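Local structure of pyrroline carboxylate reductase (Plasmodium falciparum, 2RCY) at residues L7-L12 with I61-V66; N33-G38 with T45-S50. The protein binds NADP and probably acts as a pyrroline-5-carboxylate reductase, catalysing the NADP-linked reduction that yields proline. One frame throughout, in Å; residues are numbered along the deposited sequence.

How the contacts relate
Both contacts belong to the parallel part of one mixed, Rossmann-type sheet, in which strands 7-10 and 34-37 are neighbours: Leu7 O meets Phe35 N and Gly11 N meets Tyr37 O, each at 2.8 Å and probably hydrogen-bonded. Contact 1 (7-12 with 61-66) lies inside the sheet, entirely buried, and joins its strands by regular backbone hydrogen bonds, with mostly apolar side chains packing on both faces. Contact 2 (33-38 with 45-50) forms the outer margin, partly open to solvent; its second strand is short, and aromatic rings, carbonyls and an asparagine take a larger share, alongside one leucine pair. Both end at NADP: contact 1 beside the adenosine and the nicotinamide ribose, contact 2 with a tyrosine near the adenine.

Contact 1: residues L7-L12 with I61-V66; sequences LGFMGL and IIVCAV. With NAP (NADP nicotinamide-adenine-dinucleotide phosphate), chain G.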
loop_
_atom_site.group_PDB
_atom_site.type_symbol
_atom_site.label_atom_id
_atom_site.label_comp_id
_atom_site.label_asym_id
_atom_site.label_seq_id
_atom_site.Cartn_x
_atom_site.Cartn_y
_atom_site.Cartn_z
ATOM N N LEU A 7 47.721 -4.873 -25.418
ATOM C CA LEU A 7 46.331 -4.841 -24.983
ATOM C C LEU A 7 45.598 -3.696 -25.676
ATOM O O LEU A 7 46.080 -2.561 -25.693
ATOM C CB LEU A 7 46.255 -4.671 -23.462
ATOM C CG LEU A 7 45.343 -5.588 -22.636
ATOM C CD1 LEU A 7 45.248 -5.080 -21.203
ATOM C CD2 LEU A 7 43.955 -5.725 -23.234
ATOM N N GLY A 8 44.435 -4.002 -26.245
ATOM C CA GLY A 8 43.639 -3.009 -26.961
ATOM C C GLY A 8 42.237 -2.854 -26.410
ATOM O O GLY A 8 41.531 -3.840 -26.201
ATOM N N PHE A 9 41.837 -1.606 -26.182
ATOM C CA PHE A 9 40.515 -1.298 -25.643
ATOM C C PHE A 9 39.637 -0.604 -26.679
ATOM O O PHE A 9 39.872 0.552 -27.038
ATOM C CB PHE A 9 40.632 -0.444 -24.374
ATOM C CG PHE A 9 41.140 -1.200 -23.181
ATOM C CD1 PHE A 9 42.501 -1.261 -22.906
ATOM C CD2 PHE A 9 40.253 -1.854 -22.330
ATOM C CE1 PHE A 9 42.975 -1.964 -21.802
ATOM C CE2 PHE A 9 40.715 -2.561 -21.224
ATOM C CZ PHE A 9 42.079 -2.615 -20.960
HETATM N N MSE A 10 38.627 -1.323 -27.157
HETATM C CA MSE A 10 37.676 -0.773 -28.115
HETATM C C MSE A 10 36.594 0.005 -27.370
HETATM O O MSE A 10 35.591 -0.564 -26.933
HETATM C CB MSE A 10 37.077 -1.882 -28.990
HETATM C CG MSE A 10 38.128 -2.714 -29.722
HETATM SE SE MSE A 10 37.438 -3.873 -31.131
HETATM C CE MSE A 10 36.230 -4.972 -30.076
ATOM N N GLY A 11 36.825 1.307 -27.218
ATOM C CA GLY A 11 35.944 2.182 -26.449
ATOM C C GLY A 11 36.504 2.478 -25.070
ATOM O O GLY A 11 36.870 1.561 -24.332
ATOM N N LEU A 12 36.583 3.762 -24.728
ATOM C CA LEU A 12 37.023 4.183 -23.396
ATOM C C LEU A 12 35.971 5.032 -22.688
ATOM O O LEU A 12 36.187 6.216 -22.417
ATOM C CB LEU A 12 38.360 4.934 -23.454
ATOM C CG LEU A 12 39.699 4.189 -23.469
ATOM C CD1 LEU A 12 40.784 5.130 -22.979
ATOM C CD2 LEU A 12 39.694 2.923 -22.623
ATOM N N ILE A 61 45.608 -9.079 -27.380
ATOM C CA ILE A 61 44.363 -9.224 -26.633
ATOM C C ILE A 61 43.493 -7.987 -26.861
ATOM O O ILE A 61 43.926 -6.856 -26.623
ATOM C CB ILE A 61 44.616 -9.471 -25.119
ATOM C CG1 ILE A 61 45.243 -10.856 -24.907
ATOM C CG2 ILE A 61 43.319 -9.342 -24.318
ATOM C CD1 ILE A 61 45.737 -11.123 -23.494
ATOM N N ILE A 62 42.271 -8.219 -27.334
ATOM C CA ILE A 62 41.341 -7.143 -27.668
ATOM C C ILE A 62 40.171 -7.124 -26.684
ATOM O O ILE A 62 39.547 -8.156 -26.428
ATOM C CB ILE A 62 40.823 -7.259 -29.133
ATOM C CG1 ILE A 62 41.984 -7.241 -30.136
ATOM C CG2 ILE A 62 39.865 -6.127 -29.466
ATOM C CD1 ILE A 62 42.507 -8.618 -30.526
ATOM N N VAL A 63 39.893 -5.946 -26.133
ATOM C CA VAL A 63 38.794 -5.763 -25.186
ATOM C C VAL A 63 37.658 -4.977 -25.836
ATOM O O VAL A 63 37.855 -3.851 -26.300
ATOM C CB VAL A 63 39.253 -5.051 -23.885
ATOM C CG1 VAL A 63 38.107 -4.952 -22.884
ATOM C CG2 VAL A 63 40.427 -5.777 -23.258
ATOM N N CYS A 64 36.476 -5.587 -25.872
ATOM C CA CYS A 64 35.276 -4.934 -26.384
ATOM C C CYS A 64 34.586 -4.173 -25.256
ATOM O O CYS A 64 33.878 -4.763 -24.437
ATOM C CB CYS A 64 34.329 -5.961 -27.010
ATOM S SG CYS A 64 32.964 -5.239 -27.948
ATOM N N ALA A 65 34.808 -2.862 -25.217
ATOM C CA ALA A 65 34.311 -2.016 -24.131
ATOM C C ALA A 65 33.243 -1.018 -24.589
ATOM O O ALA A 65 33.069 0.043 -23.984
ATOM C CB ALA A 65 35.474 -1.296 -23.447
ATOM N N VAL A 66 32.533 -1.365 -25.659
ATOM C CA VAL A 66 31.438 -0.538 -26.165
ATOM C C VAL A 66 30.103 -0.974 -25.564
ATOM O O VAL A 66 30.008 -2.050 -24.969
ATOM C CB VAL A 66 31.344 -0.571 -27.720
ATOM C CG1 VAL A 66 32.556 0.089 -28.349
ATOM C CG2 VAL A 66 31.177 -1.995 -28.236
HETATM P PA NAP G . 29.797 4.405 -22.096
HETATM O O1A NAP G . 30.358 5.259 -20.986
HETATM O O2A NAP G . 28.720 4.970 -22.991
HETATM O O5B NAP G . 31.030 3.876 -22.986
HETATM C C5B NAP G . 30.929 3.641 -24.389
HETATM C C4B NAP G . 32.147 4.265 -25.056
HETATM O O4B NAP G . 32.390 3.670 -26.333
HETATM C C3B NAP G . 31.956 5.757 -25.283
HETATM O O3B NAP G . 32.962 6.478 -24.564
HETATM C C2B NAP G . 32.105 5.970 -26.778
HETATM O O2B NAP G . 32.928 7.097 -27.077
HETATM C C1B NAP G . 32.748 4.682 -27.277
HETATM N N9A NAP G . 32.302 4.283 -28.639
HETATM C C8A NAP G . 31.143 4.596 -29.241
HETATM N N7A NAP G . 31.115 4.040 -30.473
HETATM C C5A NAP G . 32.270 3.367 -30.639
HETATM C C6A NAP G . 32.800 2.610 -31.680
HETATM N N6A NAP G . 32.102 2.434 -32.828
HETATM N N1A NAP G . 34.022 2.048 -31.535
HETATM C C2A NAP G . 34.728 2.213 -30.404
HETATM N N3A NAP G . 34.239 2.938 -29.386
HETATM C C4A NAP G . 33.014 3.523 -29.479
HETATM O O3 NAP G . 29.251 3.029 -21.466
HETATM P PN NAP G . 30.066 2.233 -20.328
HETATM O O1N NAP G . 29.356 2.449 -19.015
HETATM O O2N NAP G . 31.538 2.549 -20.452
HETATM O O5D NAP G . 29.831 0.696 -20.730
HETATM C C5D NAP G . 30.493 0.083 -21.832
HETATM C C4D NAP G . 30.340 -1.430 -21.716
HETATM O O4D NAP G . 30.884 -1.886 -20.475
HETATM C C3D NAP G . 28.882 -1.869 -21.753
HETATM O O3D NAP G . 28.746 -2.911 -22.722
HETATM C C2D NAP G . 28.577 -2.388 -20.359
HETATM O O2D NAP G . 27.733 -3.543 -20.380
HETATM C C1D NAP G . 29.948 -2.735 -19.801
HETATM N N1N NAP G . 30.037 -2.575 -18.345
HETATM C C2N NAP G . 29.922 -1.360 -17.778
HETATM C C3N NAP G . 30.018 -1.211 -16.396
HETATM C C7N NAP G . 29.898 0.148 -15.774
HETATM O O7N NAP G . 29.632 1.217 -16.522
HETATM N N7N NAP G . 30.070 0.283 -14.537
HETATM C C4N NAP G . 30.233 -2.336 -15.599
HETATM C C5N NAP G . 30.349 -3.580 -16.206
HETATM C C6N NAP G . 30.247 -3.670 -17.593
HETATM P P2B NAP G . 32.349 8.604 -27.092
HETATM O O1X NAP G . 33.411 9.384 -27.835
HETATM O O2X NAP G . 31.026 8.507 -27.816
HETATM O O3X NAP G . 32.233 8.975 -25.633
#
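Gly8 and Val63 sit at the middle of four backbone hydrogen bonds that join two parallel strands. Gly8 N binds Ile61 O, Val63 N binds Gly8 O at 2.7 Å, and Met10 N binds Val63 O. The fourth bond, Ala65 N to Met10 O at 3.0 Å, is more bent (141° at the hydrogen), where both chains leave the strands.

Apolar contacts fall on two faces. On that of Leu7, Phe9, Ile61 and Val63, Val63 CG2 touches both Leu7 CD2, at 3.5 Å, and one face of the Phe9 ring, a CH-pi contact 4.2 Å from the centroid. Leu19 and Ile23 of helix 14-26 also pack on Phe9. On the other face, that of Met10, Ile62 and Cys64, selenomethionine Met10 lays its SE 3.7 Å from Ile62 CG2. A bend at chi3 (-60°) carries its CE to Cys64 CB, and Leu55 of helix 52-58 and Val74 and Leu75 of helix 71-77 also touch this residue.

The pair is the first and fourth strands of a Rossmann fold in chain order, adjacent in the sheet, and Gly11 fits the opening glycine of a GxGxxG pattern. At phi 102° a CB on Gly11 would jam against the preceding carbonyl and crowd NADP O4B.

Cofactor contacts gather at the C-terminal ends. Gly11 CA approaches adenine N3A at 3.5 Å, while Val66 CG1 also lies near N3A. The nicotinamide-ribose hydroxyl O3D of NADP donates a hydrogen bond to Val66 O at 2.7 Å.

Contact 2: residues N33-G38 with T45-S50; sequences NLFYYG and TLNYMS. With NAP (NADP nicotinamide-adenine-dinucleotide phosphate), chain G.
Tyr48 turns a ring edge toward the face of Tyr36 in an offset edge-to-face pair, planes at 74°, with Tyr48 CD1 3.5 Å from Tyr36 CZ. Leu46 O lies at the edge of the Tyr36 ring and Gly38 O at that of Tyr48. This is the parallel outer margin of the Rossmann sheet, where strand 47-48 flanks strand 34-37. The Tyr36 ring starts from a CG set between the backbone N and the carbonyl carbon (chi1 87°), and its CE1 lies 3.4 Å from Leu46 O. Tyr36 OH is hydrogen-bonded to Lys42 N. Tyr37 has Met49 O at its ring edge, 3.2 Å from CD1, while its CD2 comes near C2A of the NADP adenine. The Phe35 ring meets Asn47 CB and the SE of selenomethionine Met49 obliquely, the latter a Met-aromatic contact; His58 adds an edge-to-face ring pair with Phe35.

Three backbone bonds join the two segments: Asn47 N to Leu34 O, Tyr36 N to Asn47 O, and Met49 N to Tyr36 O at 2.9 Å. Leu46 CG packs on Leu34 CB at 3.7 Å, and helix 14-26 touches both leucines. Leu34 O takes a second, weak bond from Asn47 ND2 at 3.3 Å.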
loop_
_atom_site.group_PDB
_atom_site.type_symbol
_atom_site.label_atom_id
_atom_site.label_comp_id
_atom_site.label_asym_id
_atom_site.label_seq_id
_atom_site.Cartn_x
_atom_site.Cartn_y
_atom_site.Cartn_z
ATOM N N ASN A 33 52.435 -0.534 -24.596
ATOM C CA ASN A 33 51.707 -1.699 -25.098
ATOM C C ASN A 33 50.211 -1.683 -24.758
ATOM O O ASN A 33 49.506 -2.673 -24.967
ATOM C CB ASN A 33 52.367 -2.997 -24.615
ATOM C CG ASN A 33 53.707 -3.258 -25.285
ATOM O OD1 ASN A 33 54.002 -2.720 -26.354
ATOM N ND2 ASN A 33 54.521 -4.098 -24.659
ATOM N N LEU A 34 49.739 -0.554 -24.231
ATOM C CA LEU A 34 48.314 -0.347 -23.987
ATOM C C LEU A 34 47.733 0.614 -25.020
ATOM O O LEU A 34 48.192 1.752 -25.152
ATOM C CB LEU A 34 48.069 0.168 -22.564
ATOM C CG LEU A 34 47.740 -0.852 -21.467
ATOM C CD1 LEU A 34 48.902 -1.794 -21.186
ATOM C CD2 LEU A 34 47.323 -0.137 -20.191
ATOM N N PHE A 35 46.726 0.140 -25.751
ATOM C CA PHE A 35 46.129 0.899 -26.853
ATOM C C PHE A 35 44.615 1.036 -26.703
ATOM O O PHE A 35 43.984 0.267 -25.974
ATOM C CB PHE A 35 46.461 0.243 -28.200
ATOM C CG PHE A 35 47.935 0.055 -28.442
ATOM C CD1 PHE A 35 48.552 -1.159 -28.150
ATOM C CD2 PHE A 35 48.706 1.088 -28.968
ATOM C CE1 PHE A 35 49.914 -1.340 -28.374
ATOM C CE2 PHE A 35 50.069 0.918 -29.195
ATOM C CZ PHE A 35 50.674 -0.300 -28.898
ATOM N N TYR A 36 44.044 2.020 -27.398
ATOM C CA TYR A 36 42.598 2.246 -27.393
ATOM C C TYR A 36 42.108 2.946 -28.663
ATOM O O TYR A 36 42.884 3.610 -29.356
ATOM C CB TYR A 36 42.176 3.052 -26.154
ATOM C CG TYR A 36 42.247 4.555 -26.326
ATOM C CD1 TYR A 36 43.453 5.240 -26.176
ATOM C CD2 TYR A 36 41.104 5.296 -26.636
ATOM C CE1 TYR A 36 43.520 6.623 -26.336
ATOM C CE2 TYR A 36 41.159 6.677 -26.797
ATOM C CZ TYR A 36 42.369 7.334 -26.645
ATOM O OH TYR A 36 42.427 8.699 -26.802
ATOM N N TYR A 37 40.818 2.786 -28.957
ATOM C CA TYR A 37 40.139 3.598 -29.968
ATOM C C TYR A 37 38.757 4.051 -29.502
ATOM O O TYR A 37 38.032 3.306 -28.843
ATOM C CB TYR A 37 40.021 2.870 -31.316
ATOM C CG TYR A 37 39.076 3.565 -32.286
ATOM C CD1 TYR A 37 39.478 4.698 -32.994
ATOM C CD2 TYR A 37 37.771 3.106 -32.469
ATOM C CE1 TYR A 37 38.610 5.345 -33.869
ATOM C CE2 TYR A 37 36.897 3.745 -33.343
ATOM C CZ TYR A 37 37.323 4.862 -34.039
ATOM O OH TYR A 37 36.461 5.496 -34.903
ATOM N N GLY A 38 38.415 5.285 -29.863
ATOM C CA GLY A 38 37.073 5.827 -29.691
ATOM C C GLY A 38 36.794 6.844 -30.784
ATOM O O GLY A 38 37.731 7.351 -31.406
ATOM N N THR A 45 46.279 7.975 -20.541
ATOM C CA THR A 45 47.694 7.655 -20.727
ATOM C C THR A 45 47.906 6.605 -21.822
ATOM O O THR A 45 49.025 6.426 -22.312
ATOM C CB THR A 45 48.349 7.169 -19.409
ATOM O OG1 THR A 45 47.620 6.051 -18.889
ATOM C CG2 THR A 45 48.375 8.286 -18.371
ATOM N N LEU A 46 46.826 5.923 -22.201
ATOM C CA LEU A 46 46.867 4.894 -23.240
ATOM C C LEU A 46 47.071 5.482 -24.632
ATOM O O LEU A 46 46.644 6.605 -24.912
ATOM C CB LEU A 46 45.595 4.040 -23.208
ATOM C CG LEU A 46 45.568 2.871 -22.219
ATOM C CD1 LEU A 46 45.236 3.325 -20.801
ATOM C CD2 LEU A 46 44.580 1.818 -22.687
ATOM N N ASN A 47 47.729 4.711 -25.495
ATOM C CA ASN A 47 48.060 5.154 -26.847
ATOM C C ASN A 47 46.877 5.041 -27.806
ATOM O O ASN A 47 46.299 3.964 -27.969
ATOM C CB ASN A 47 49.264 4.372 -27.385
ATOM C CG ASN A 47 50.500 4.532 -26.517
ATOM O OD1 ASN A 47 51.052 5.626 -26.393
ATOM N ND2 ASN A 47 50.943 3.434 -25.914
ATOM N N TYR A 48 46.525 6.162 -28.432
ATOM C CA TYR A 48 45.411 6.214 -29.377
ATOM C C TYR A 48 45.736 5.478 -30.674
ATOM O O TYR A 48 46.867 5.531 -31.167
ATOM C CB TYR A 48 45.025 7.668 -29.675
ATOM C CG TYR A 48 43.844 7.824 -30.613
ATOM C CD1 TYR A 48 42.535 7.759 -30.134
ATOM C CD2 TYR A 48 44.035 8.042 -31.979
ATOM C CE1 TYR A 48 41.446 7.901 -30.991
ATOM C CE2 TYR A 48 42.954 8.188 -32.844
ATOM C CZ TYR A 48 41.663 8.117 -32.343
ATOM O OH TYR A 48 40.591 8.259 -33.195
HETATM N N MSE A 49 44.735 4.790 -31.214
HETATM C CA MSE A 49 44.867 4.112 -32.498
HETATM C C MSE A 49 43.752 4.546 -33.446
HETATM O O MSE A 49 42.656 4.901 -33.005
HETATM C CB MSE A 49 44.879 2.596 -32.307
HETATM C CG MSE A 49 45.880 1.894 -33.199
HETATM SE SE MSE A 49 46.821 0.465 -32.273
HETATM C CE MSE A 49 48.451 0.465 -33.346
ATOM N N SER A 50 44.045 4.515 -34.745
ATOM C CA SER A 50 43.179 5.097 -35.776
ATOM C C SER A 50 41.789 4.464 -35.893
ATOM O O SER A 50 40.811 5.164 -36.168
ATOM C CB SER A 50 43.887 5.070 -37.134
ATOM O OG SER A 50 43.168 5.815 -38.102
HETATM P PA NAP G . 29.797 4.405 -22.096
HETATM O O1A NAP G . 30.358 5.259 -20.986
HETATM O O2A NAP G . 28.720 4.970 -22.991
HETATM O O5B NAP G . 31.030 3.876 -22.986
HETATM C C5B NAP G . 30.929 3.641 -24.389
HETATM C C4B NAP G . 32.147 4.265 -25.056
HETATM O O4B NAP G . 32.390 3.670 -26.333
HETATM C C3B NAP G . 31.956 5.757 -25.283
HETATM O O3B NAP G . 32.962 6.478 -24.564
HETATM C C2B NAP G . 32.105 5.970 -26.778
HETATM O O2B NAP G . 32.928 7.097 -27.077
HETATM C C1B NAP G . 32.748 4.682 -27.277
HETATM N N9A NAP G . 32.302 4.283 -28.639
HETATM C C8A NAP G . 31.143 4.596 -29.241
HETATM N N7A NAP G . 31.115 4.040 -30.473
HETATM C C5A NAP G . 32.270 3.367 -30.639
HETATM C C6A NAP G . 32.800 2.610 -31.680
HETATM N N6A NAP G . 32.102 2.434 -32.828
HETATM N N1A NAP G . 34.022 2.048 -31.535
HETATM C C2A NAP G . 34.728 2.213 -30.404
HETATM N N3A NAP G . 34.239 2.938 -29.386
HETATM C C4A NAP G . 33.014 3.523 -29.479
HETATM O O3 NAP G . 29.251 3.029 -21.466
HETATM P PN NAP G . 30.066 2.233 -20.328
HETATM O O1N NAP G . 29.356 2.449 -19.015
HETATM O O2N NAP G . 31.538 2.549 -20.452
HETATM O O5D NAP G . 29.831 0.696 -20.730
HETATM C C5D NAP G . 30.493 0.083 -21.832
HETATM C C4D NAP G . 30.340 -1.430 -21.716
HETATM O O4D NAP G . 30.884 -1.886 -20.475
HETATM C C3D NAP G . 28.882 -1.869 -21.753
HETATM O O3D NAP G . 28.746 -2.911 -22.722
HETATM C C2D NAP G . 28.577 -2.388 -20.359
HETATM O O2D NAP G . 27.733 -3.543 -20.380
HETATM C C1D NAP G . 29.948 -2.735 -19.801
HETATM N N1N NAP G . 30.037 -2.575 -18.345
HETATM C C2N NAP G . 29.922 -1.360 -17.778
HETATM C C3N NAP G . 30.018 -1.211 -16.396
HETATM C C7N NAP G . 29.898 0.148 -15.774
HETATM O O7N NAP G . 29.632 1.217 -16.522
HETATM N N7N NAP G . 30.070 0.283 -14.537
HETATM C C4N NAP G . 30.233 -2.336 -15.599
HETATM C C5N NAP G . 30.349 -3.580 -16.206
HETATM C C6N NAP G . 30.247 -3.670 -17.593
HETATM P P2B NAP G . 32.349 8.604 -27.092
HETATM O O1X NAP G . 33.411 9.384 -27.835
HETATM O O2X NAP G . 31.026 8.507 -27.816
HETATM O O3X NAP G . 32.233 8.975 -25.633
#